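HmuY protein (Prevotella intermedia, PDB 6R2H) probably captures heme as a hemophore-like member of the HmuY family, and is modelled here in its heme-free form. Local coordinates at residues A[18-23]-A[63-68]; A[67-72]-A[77-82]; A[102-107]-A[155-160]. All coordinates share one frame; numbering follows the deposited sequence.

Contact 1: A[18-23]-A[63-68]; sequences WIYIDL and ADLPKK
In the four-stranded antiparallel sheet, strand 17-21 turns Tyr20 toward Leu65 and Pro66, which belong to the loop running from strand 50-56 to strand 71-74. The proline turns its CG-CD edge to the phenol: CD sits over the middle of one ring face, 4.0 Å from the centroid of the Tyr20 ring and 13° off the normal, a CH-pi contact. Pro66 CG is shifted toward the root of the ring, 3.7 Å from Tyr20 CD1. Leu65 works at the other end of the ring, its side chain crossing that of Tyr20 at about a right angle. One methyl does the touching, with Leu65 CD2 3.7 Å from Tyr20 CZ and 3.2 Å from Tyr20 OH, a close fit. The same hydroxyl lies above the rim of the Trp18 ring, two residues back along the strand.

Further on, Asp22 and Lys68 run side by side in the same direction. With CG of Asp22 anti to the backbone N (chi1 -179°), OD2 comes to 3.7 Å from Lys68 CB, while OD1 accepts a hydrogen bond from Glu24 N. The ammonium stays apart, Lys68 NZ being 6.5 Å from Asp22 OD2. No hydrogen bond joins the two segments; what holds the loop to the strand here is ring-face and methyl packing, with at most a mild, distant attraction between the charges.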
loop_
_atom_site.group_PDB
_atom_site.type_symbol
_atom_site.label_atom_id
_atom_site.label_comp_id
_atom_site.label_asym_id
_atom_site.label_seq_id
_atom_site.Cartn_x
_atom_site.Cartn_y
_atom_site.Cartn_z
ATOM N N TRP A 18 -2.502 -4.428 -7.985
ATOM C CA TRP A 18 -2.914 -4.028 -6.656
ATOM C C TRP A 18 -3.662 -5.189 -6.005
ATOM O O TRP A 18 -4.265 -6.011 -6.686
ATOM C CB TRP A 18 -3.855 -2.822 -6.758
ATOM C CG TRP A 18 -3.210 -1.501 -7.036
ATOM C CD1 TRP A 18 -2.937 -0.952 -8.256
ATOM C CD2 TRP A 18 -2.771 -0.539 -6.056
ATOM N NE1 TRP A 18 -2.358 0.285 -8.107
ATOM C CE2 TRP A 18 -2.242 0.564 -6.769
ATOM C CE3 TRP A 18 -2.753 -0.508 -4.652
ATOM C CZ2 TRP A 18 -1.717 1.681 -6.124
ATOM C CZ3 TRP A 18 -2.239 0.601 -4.016
ATOM C CH2 TRP A 18 -1.724 1.679 -4.744
ATOM N N ILE A 19 -3.659 -5.224 -4.672
ATOM C CA ILE A 19 -4.691 -5.948 -3.947
ATOM C C ILE A 19 -5.551 -4.935 -3.189
ATOM O O ILE A 19 -5.041 -3.937 -2.688
ATOM C CB ILE A 19 -4.095 -7.026 -3.025
ATOM C CG1 ILE A 19 -3.252 -6.435 -1.890
ATOM C CG2 ILE A 19 -3.324 -8.060 -3.829
ATOM C CD1 ILE A 19 -2.899 -7.425 -0.807
ATOM N N TYR A 20 -6.859 -5.205 -3.124
ATOM C CA TYR A 20 -7.830 -4.353 -2.455
ATOM C C TYR A 20 -8.480 -5.146 -1.324
ATOM O O TYR A 20 -9.105 -6.178 -1.576
ATOM C CB TYR A 20 -8.867 -3.831 -3.455
ATOM C CG TYR A 20 -8.316 -2.893 -4.500
ATOM C CD1 TYR A 20 -7.763 -3.382 -5.676
ATOM C CD2 TYR A 20 -8.344 -1.515 -4.322
ATOM C CE1 TYR A 20 -7.255 -2.527 -6.645
ATOM C CE2 TYR A 20 -7.846 -0.646 -5.284
ATOM C CZ TYR A 20 -7.297 -1.156 -6.451
ATOM O OH TYR A 20 -6.791 -0.324 -7.408
ATOM N N ILE A 21 -8.322 -4.662 -0.082
ATOM C CA ILE A 21 -8.772 -5.433 1.071
ATOM C C ILE A 21 -9.989 -4.792 1.720
ATOM O O ILE A 21 -9.953 -3.627 2.095
ATOM C CB ILE A 21 -7.643 -5.641 2.088
ATOM C CG1 ILE A 21 -6.408 -6.212 1.389
ATOM C CG2 ILE A 21 -8.120 -6.535 3.226
ATOM C CD1 ILE A 21 -5.131 -6.093 2.165
ATOM N N ASP A 22 -11.051 -5.589 1.860
ATOM C CA ASP A 22 -12.199 -5.233 2.679
ATOM C C ASP A 22 -11.914 -5.688 4.105
ATOM O O ASP A 22 -11.913 -6.883 4.385
ATOM C CB ASP A 22 -13.471 -5.909 2.166
ATOM C CG ASP A 22 -14.710 -5.562 2.964
ATOM O OD1 ASP A 22 -14.578 -4.983 4.063
ATOM O OD2 ASP A 22 -15.814 -5.842 2.450
ATOM N N LEU A 23 -11.678 -4.736 5.010
ATOM C CA LEU A 23 -11.198 -5.104 6.335
ATOM C C LEU A 23 -12.311 -5.785 7.133
ATOM O O LEU A 23 -12.039 -6.639 7.974
ATOM C CB LEU A 23 -10.613 -3.880 7.045
ATOM C CG LEU A 23 -9.180 -3.516 6.633
ATOM C CD1 LEU A 23 -8.698 -2.283 7.365
ATOM C CD2 LEU A 23 -8.189 -4.665 6.842
ATOM N N ALA A 63 -14.092 4.152 -11.379
ATOM C CA ALA A 63 -15.371 3.468 -11.419
ATOM C C ALA A 63 -15.177 1.959 -11.566
ATOM O O ALA A 63 -16.076 1.192 -11.227
ATOM C CB ALA A 63 -16.222 4.033 -12.524
ATOM N N ASP A 64 -14.006 1.529 -12.045
ATOM C CA ASP A 64 -13.762 0.109 -12.274
ATOM C C ASP A 64 -13.174 -0.574 -11.034
ATOM O O ASP A 64 -13.011 -1.793 -11.032
ATOM C CB ASP A 64 -12.823 -0.149 -13.457
ATOM C CG ASP A 64 -13.206 0.546 -14.744
ATOM O OD1 ASP A 64 -13.170 1.788 -14.765
ATOM O OD2 ASP A 64 -13.500 -0.158 -15.721
ATOM N N LEU A 65 -12.854 0.207 -9.991
ATOM C CA LEU A 65 -12.227 -0.311 -8.782
ATOM C C LEU A 65 -13.169 -1.289 -8.086
ATOM O O LEU A 65 -14.389 -1.147 -8.180
ATOM C CB LEU A 65 -11.860 0.860 -7.861
ATOM C CG LEU A 65 -10.651 1.679 -8.326
ATOM C CD1 LEU A 65 -10.195 2.687 -7.277
ATOM C CD2 LEU A 65 -9.496 0.766 -8.711
ATOM N N PRO A 66 -12.645 -2.328 -7.388
ATOM C CA PRO A 66 -13.485 -3.222 -6.591
ATOM C C PRO A 66 -14.443 -2.439 -5.695
ATOM O O PRO A 66 -14.178 -1.293 -5.318
ATOM C CB PRO A 66 -12.475 -4.051 -5.788
ATOM C CG PRO A 66 -11.261 -4.079 -6.684
ATOM C CD PRO A 66 -11.229 -2.723 -7.353
ATOM N N LYS A 67 -15.567 -3.091 -5.384
ATOM C CA LYS A 67 -16.755 -2.420 -4.896
ATOM C C LYS A 67 -16.562 -2.059 -3.429
ATOM O O LYS A 67 -16.942 -0.973 -3.001
ATOM C CB LYS A 67 -17.957 -3.363 -5.001
ATOM C CG LYS A 67 -18.479 -3.672 -6.399
ATOM C CD LYS A 67 -19.128 -2.496 -7.084
ATOM C CE LYS A 67 -19.612 -2.871 -8.469
ATOM N NZ LYS A 67 -19.898 -1.676 -9.298
ATOM N N LYS A 68 -15.997 -3.008 -2.678
ATOM C CA LYS A 68 -15.836 -2.891 -1.241
ATOM C C LYS A 68 -14.368 -3.112 -0.883
ATOM O O LYS A 68 -13.862 -4.232 -0.972
ATOM C CB LYS A 68 -16.798 -3.846 -0.520
ATOM C CG LYS A 68 -18.223 -3.313 -0.422
ATOM C CD LYS A 68 -19.246 -4.325 0.037
ATOM C CE LYS A 68 -20.657 -3.942 -0.365
ATOM N NZ LYS A 68 -21.566 -5.114 -0.388
#

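Contact 2: A[67-72]-A[77-82]; sequences KKWDIA and DARTNN
The indole of Trp69, just ahead of the beta hairpin 71-74/77-80, carries Asn81 on one face: the CB of Asn81 stands 3.5 Å from the centroid of the Trp69 six-membered ring, almost on its normal, and the amide beyond it stacks with its plane turned only 18° from the ring. At the indole edge lie Ile71 CA and the carbonyl O of Arg79. The guanidinium of Arg79 in turn has Trp69 CH2 over one of its faces, the arginine chain stretched out from CG to NE. Tyr20 of the neighbouring strand meets Trp69 edge-to-face.

Within the hairpin, Ala72 and Arg79 are the hydrogen-bonded pair, linked by Ala72 N to Arg79 O at 2.8 Å and Arg79 N to Ala72 O at 3.0 Å. Ile71 and Thr80 follow as a non-hydrogen-bonded pair, their CG2 methyls touching. On the side away from 77-82, Asp70, just ahead of the strand, joins Ile71 in facing Ile21, a classic beta bulge; its carboxylate accepts a hydrogen bond from Leu23 N.

Beyond the paired residues Asn81 takes over. Its backbone N reaches Asp70 O at 2.7 Å, nearly straight at 170° but from above the carbonyl plane. With CG anti to the backbone N (chi1 -169°), the amide is carried over to segment 67-72, and Asn81 ND2 donates both to Trp69 O at 2.9 Å and to a water that bonds Lys67 O.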
loop_
_atom_site.group_PDB
_atom_site.type_symbol
_atom_site.label_atom_id
_atom_site.label_comp_id
_atom_site.label_asym_id
_atom_site.label_seq_id
_atom_site.Cartn_x
_atom_site.Cartn_y
_atom_site.Cartn_z
ATOM N N LYS A 67 -15.567 -3.091 -5.384
ATOM C CA LYS A 67 -16.755 -2.420 -4.896
ATOM C C LYS A 67 -16.562 -2.059 -3.429
ATOM O O LYS A 67 -16.942 -0.973 -3.001
ATOM C CB LYS A 67 -17.957 -3.363 -5.001
ATOM C CG LYS A 67 -18.479 -3.672 -6.399
ATOM C CD LYS A 67 -19.128 -2.496 -7.084
ATOM C CE LYS A 67 -19.612 -2.871 -8.469
ATOM N NZ LYS A 67 -19.898 -1.676 -9.298
ATOM N N LYS A 68 -15.997 -3.008 -2.678
ATOM C CA LYS A 68 -15.836 -2.891 -1.241
ATOM C C LYS A 68 -14.368 -3.112 -0.883
ATOM O O LYS A 68 -13.862 -4.232 -0.972
ATOM C CB LYS A 68 -16.798 -3.846 -0.520
ATOM C CG LYS A 68 -18.223 -3.313 -0.422
ATOM C CD LYS A 68 -19.246 -4.325 0.037
ATOM C CE LYS A 68 -20.657 -3.942 -0.365
ATOM N NZ LYS A 68 -21.566 -5.114 -0.388
ATOM N N TRP A 69 -13.706 -2.030 -0.455
ATOM C CA TRP A 69 -12.342 -2.118 0.033
ATOM C C TRP A 69 -12.074 -0.950 0.971
ATOM O O TRP A 69 -12.735 0.075 0.878
ATOM C CB TRP A 69 -11.336 -2.170 -1.133
ATOM C CG TRP A 69 -11.283 -0.915 -1.959
ATOM C CD1 TRP A 69 -12.156 -0.522 -2.938
ATOM C CD2 TRP A 69 -10.302 0.136 -1.866
ATOM N NE1 TRP A 69 -11.781 0.684 -3.467
ATOM C CE2 TRP A 69 -10.645 1.112 -2.829
ATOM C CE3 TRP A 69 -9.167 0.342 -1.071
ATOM C CZ2 TRP A 69 -9.890 2.273 -3.006
ATOM C CZ3 TRP A 69 -8.415 1.484 -1.256
ATOM C CH2 TRP A 69 -8.778 2.440 -2.209
ATOM N N ASP A 70 -11.069 -1.116 1.844
ATOM C CA ASP A 70 -10.692 -0.113 2.826
ATOM C C ASP A 70 -9.262 0.352 2.568
ATOM O O ASP A 70 -9.005 1.560 2.565
ATOM C CB ASP A 70 -10.887 -0.656 4.241
ATOM C CG ASP A 70 -12.324 -1.051 4.495
ATOM O OD1 ASP A 70 -13.196 -0.163 4.348
ATOM O OD2 ASP A 70 -12.554 -2.255 4.796
ATOM N N ILE A 71 -8.356 -0.624 2.378
ATOM C CA ILE A 71 -6.950 -0.362 2.106
ATOM C C ILE A 71 -6.494 -1.231 0.935
ATOM O O ILE A 71 -7.101 -2.267 0.638
ATOM C CB ILE A 71 -6.048 -0.555 3.348
ATOM C CG1 ILE A 71 -5.988 -2.018 3.803
ATOM C CG2 ILE A 71 -6.458 0.383 4.463
ATOM C CD1 ILE A 71 -5.059 -2.300 4.968
ATOM N N ALA A 72 -5.393 -0.799 0.301
ATOM C CA ALA A 72 -4.880 -1.429 -0.904
ATOM C C ALA A 72 -3.356 -1.374 -0.916
ATOM O O ALA A 72 -2.758 -0.444 -0.375
ATOM C CB ALA A 72 -5.498 -0.799 -2.134
ATOM N N ASP A 77 3.734 -0.132 -1.583
ATOM C CA ASP A 77 2.945 1.091 -1.550
ATOM C C ASP A 77 1.551 0.806 -0.992
ATOM O O ASP A 77 0.982 -0.251 -1.246
ATOM C CB ASP A 77 2.794 1.707 -2.943
ATOM C CG ASP A 77 4.083 1.759 -3.738
ATOM O OD1 ASP A 77 5.017 2.427 -3.280
ATOM O OD2 ASP A 77 4.140 1.119 -4.797
ATOM N N ALA A 78 0.995 1.794 -0.281
ATOM C CA ALA A 78 -0.286 1.671 0.400
ATOM C C ALA A 78 -1.212 2.830 0.035
ATOM O O ALA A 78 -0.792 3.985 -0.061
ATOM C CB ALA A 78 -0.071 1.624 1.891
ATOM N N ARG A 79 -2.496 2.498 -0.132
ATOM C CA ARG A 79 -3.542 3.465 -0.414
ATOM C C ARG A 79 -4.750 3.107 0.441
ATOM O O ARG A 79 -4.959 1.938 0.757
ATOM C CB ARG A 79 -3.926 3.370 -1.892
ATOM C CG ARG A 79 -4.888 4.440 -2.375
ATOM C CD ARG A 79 -5.329 4.052 -3.765
ATOM N NE ARG A 79 -6.154 5.034 -4.456
ATOM C CZ ARG A 79 -6.732 4.800 -5.633
ATOM N NH1 ARG A 79 -6.565 3.628 -6.232
ATOM N NH2 ARG A 79 -7.482 5.730 -6.205
ATOM N N THR A 80 -5.538 4.121 0.813
ATOM C CA THR A 80 -6.752 3.900 1.580
ATOM C C THR A 80 -7.943 4.402 0.770
ATOM O O THR A 80 -7.807 5.262 -0.103
ATOM C CB THR A 80 -6.695 4.561 2.968
ATOM O OG1 THR A 80 -6.835 5.970 2.765
ATOM C CG2 THR A 80 -5.411 4.288 3.726
ATOM N N ASN A 81 -9.108 3.820 1.070
ATOM C CA ASN A 81 -10.375 4.253 0.518
ATOM C C ASN A 81 -10.948 5.335 1.430
ATOM O O ASN A 81 -11.738 5.037 2.326
ATOM C CB ASN A 81 -11.324 3.063 0.389
ATOM C CG ASN A 81 -12.549 3.402 -0.424
ATOM O OD1 ASN A 81 -12.734 4.550 -0.810
ATOM N ND2 ASN A 81 -13.387 2.419 -0.688
ATOM N N ASN A 82 -10.503 6.579 1.213
ATOM C CA ASN A 82 -10.970 7.741 1.948
ATOM C C ASN A 82 -10.658 7.592 3.450
ATOM O O ASN A 82 -11.531 7.770 4.308
ATOM C CB ASN A 82 -12.420 8.033 1.552
ATOM C CG ASN A 82 -12.779 9.505 1.503
ATOM O OD1 ASN A 82 -11.918 10.385 1.584
ATOM N ND2 ASN A 82 -14.065 9.784 1.365
HETATM O O HOH W 1 -15.715 1.946 -2.692
#

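Contact 3: A[102-107]-A[155-160]; sequences GNYVAD and VFAVKF
Tyr104 lays its ring beside Lys159 and Ala157 of strand 155-160. Its CB points toward that strand, and CG stands beside the backbone N, anti to the carbonyl carbon (chi1 -77°). From there CG and CD2 meet the lysine: Lys159 CD is 3.8 Å from Tyr104 CD2 and lies over the ring face toward its rim, a CH-pi contact, with the two side chains crossing at about a right angle. The lysine bends at its last torsion (chi4 -90°), and NZ ends above the same face, 5.6 Å from the Tyr104 centroid, so the cation-pi attraction is weak at most. CE2 comes next, 3.7 Å from Ala157 O and 3.8 Å from Ala157 CB. At the tip, Tyr104 OH touches that methyl at 3.4 Å and is hydrogen-bonded to Pro100 O, which fixes the end of the ring. Gly102 O lies in the ring plane at an edge.

Strand 83-87 runs between the two segments, and the phenol rests on its Glu84 and Leu86 on the way across. This is an aromatic side chain spanning one intervening strand to reach alternate residues on the same face of a large antiparallel sheet.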
loop_
_atom_site.group_PDB
_atom_site.type_symbol
_atom_site.label_atom_id
_atom_site.label_comp_id
_atom_site.label_asym_id
_atom_site.label_seq_id
_atom_site.Cartn_x
_atom_site.Cartn_y
_atom_site.Cartn_z
ATOM N N GLY A 102 -4.211 12.253 17.647
ATOM C CA GLY A 102 -2.923 12.508 17.020
ATOM C C GLY A 102 -3.076 13.058 15.604
ATOM O O GLY A 102 -4.164 13.474 15.213
ATOM N N ASN A 103 -1.973 13.059 14.850
ATOM C CA ASN A 103 -1.978 13.657 13.526
ATOM C C ASN A 103 -2.164 12.580 12.462
ATOM O O ASN A 103 -1.218 11.884 12.084
ATOM C CB ASN A 103 -0.783 14.594 13.327
ATOM C CG ASN A 103 -0.816 15.719 14.342
ATOM O OD1 ASN A 103 0.225 16.170 14.814
ATOM N ND2 ASN A 103 -2.012 16.160 14.710
ATOM N N TYR A 104 -3.411 12.455 12.002
ATOM C CA TYR A 104 -3.781 11.454 11.019
ATOM C C TYR A 104 -3.457 11.977 9.617
ATOM O O TYR A 104 -3.674 13.154 9.337
ATOM C CB TYR A 104 -5.240 11.059 11.250
ATOM C CG TYR A 104 -5.428 10.124 12.414
ATOM C CD1 TYR A 104 -5.365 10.583 13.722
ATOM C CD2 TYR A 104 -5.685 8.776 12.216
ATOM C CE1 TYR A 104 -5.528 9.726 14.801
ATOM C CE2 TYR A 104 -5.875 7.907 13.278
ATOM C CZ TYR A 104 -5.790 8.386 14.574
ATOM O OH TYR A 104 -5.954 7.532 15.618
ATOM N N VAL A 105 -2.936 11.099 8.745
ATOM C CA VAL A 105 -2.455 11.518 7.433
ATOM C C VAL A 105 -3.371 10.994 6.330
ATOM O O VAL A 105 -3.602 9.790 6.268
ATOM C CB VAL A 105 -1.004 11.064 7.188
ATOM C CG1 VAL A 105 -0.479 11.650 5.883
ATOM C CG2 VAL A 105 -0.084 11.396 8.359
ATOM N N ALA A 106 -3.856 11.894 5.455
ATOM C CA ALA A 106 -4.678 11.536 4.302
ATOM C C ALA A 106 -3.799 11.078 3.135
ATOM O O ALA A 106 -2.597 11.334 3.128
ATOM C CB ALA A 106 -5.539 12.713 3.893
ATOM N N ASP A 107 -4.411 10.402 2.153
ATOM C CA ASP A 107 -3.720 10.023 0.924
ATOM C C ASP A 107 -3.385 11.278 0.122
ATOM O O ASP A 107 -4.139 12.245 0.140
ATOM C CB ASP A 107 -4.536 9.037 0.081
ATOM C CG ASP A 107 -4.746 7.674 0.721
ATOM O OD1 ASP A 107 -4.591 7.578 1.957
ATOM O OD2 ASP A 107 -5.106 6.727 -0.021
ATOM N N VAL A 155 1.564 -0.372 15.714
ATOM C CA VAL A 155 0.165 -0.452 15.334
ATOM C C VAL A 155 -0.183 0.825 14.578
ATOM O O VAL A 155 0.114 1.916 15.050
ATOM C CB VAL A 155 -0.763 -0.678 16.548
ATOM C CG1 VAL A 155 -2.226 -0.664 16.134
ATOM C CG2 VAL A 155 -0.440 -1.972 17.285
ATOM N N PHE A 156 -0.786 0.668 13.396
ATOM C CA PHE A 156 -1.291 1.787 12.623
ATOM C C PHE A 156 -2.777 1.961 12.930
ATOM O O PHE A 156 -3.531 0.991 12.907
ATOM C CB PHE A 156 -1.083 1.543 11.123
ATOM C CG PHE A 156 0.354 1.597 10.685
ATOM C CD1 PHE A 156 1.198 0.515 10.876
ATOM C CD2 PHE A 156 0.864 2.746 10.097
ATOM C CE1 PHE A 156 2.526 0.580 10.481
ATOM C CE2 PHE A 156 2.193 2.815 9.711
ATOM C CZ PHE A 156 3.018 1.730 9.900
ATOM N N ALA A 157 -3.190 3.206 13.187
ATOM C CA ALA A 157 -4.587 3.563 13.375
ATOM C C ALA A 157 -5.126 4.174 12.087
ATOM O O ALA A 157 -4.456 5.009 11.488
ATOM C CB ALA A 157 -4.701 4.539 14.521
ATOM N N VAL A 158 -6.328 3.739 11.668
ATOM C CA VAL A 158 -6.975 4.181 10.433
ATOM C C VAL A 158 -8.431 4.572 10.716
ATOM O O VAL A 158 -9.201 3.741 11.205
ATOM C CB VAL A 158 -6.914 3.109 9.323
ATOM C CG1 VAL A 158 -7.060 3.722 7.942
ATOM C CG2 VAL A 158 -5.638 2.292 9.382
ATOM N N LYS A 159 -8.778 5.833 10.391
ATOM C CA LYS A 159 -10.120 6.397 10.457
ATOM C C LYS A 159 -10.652 6.524 9.030
ATOM O O LYS A 159 -9.978 7.108 8.180
ATOM C CB LYS A 159 -10.059 7.883 10.837
ATOM C CG LYS A 159 -9.941 8.300 12.296
ATOM C CD LYS A 159 -9.341 9.707 12.384
ATOM C CE LYS A 159 -9.612 10.482 13.660
ATOM N NZ LYS A 159 -10.855 11.292 13.548
ATOM N N PHE A 160 -11.876 6.035 8.789
ATOM C CA PHE A 160 -12.489 6.164 7.473
ATOM C C PHE A 160 -13.656 7.151 7.528
ATOM O O PHE A 160 -14.370 7.229 8.528
ATOM C CB PHE A 160 -12.933 4.799 6.940
ATOM C CG PHE A 160 -11.830 3.777 6.826
ATOM C CD1 PHE A 160 -10.942 3.792 5.756
ATOM C CD2 PHE A 160 -11.676 2.795 7.801
ATOM C CE1 PHE A 160 -9.922 2.855 5.688
ATOM C CE2 PHE A 160 -10.659 1.856 7.723
ATOM C CZ PHE A 160 -9.792 1.879 6.655
#

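In the fold
Contacts 1 and 2 are buried, share Lys67 and Lys68, and serve the same four-stranded sheet, where strands 17-21 and 71-74 are neighbours; their centres lie about 7 Å apart. Contact 3, partly buried, belongs to the nine-stranded sheet, its centre about 19 Å from that of contact 1 and about 13 Å from that of contact 2. Chemistry does not track burial: contact 2, between paired strands, is built on hydrogen bonds, whereas contacts 1 and 3, whose segments do not pair, have none and rely on a tyrosine face. Contacts 2 and 3 touch where Thr80 N is hydrogen-bonded to Asp107 OD2 and where Phe160 packs on Asp70 and Asn81, one place where the two sheets meet.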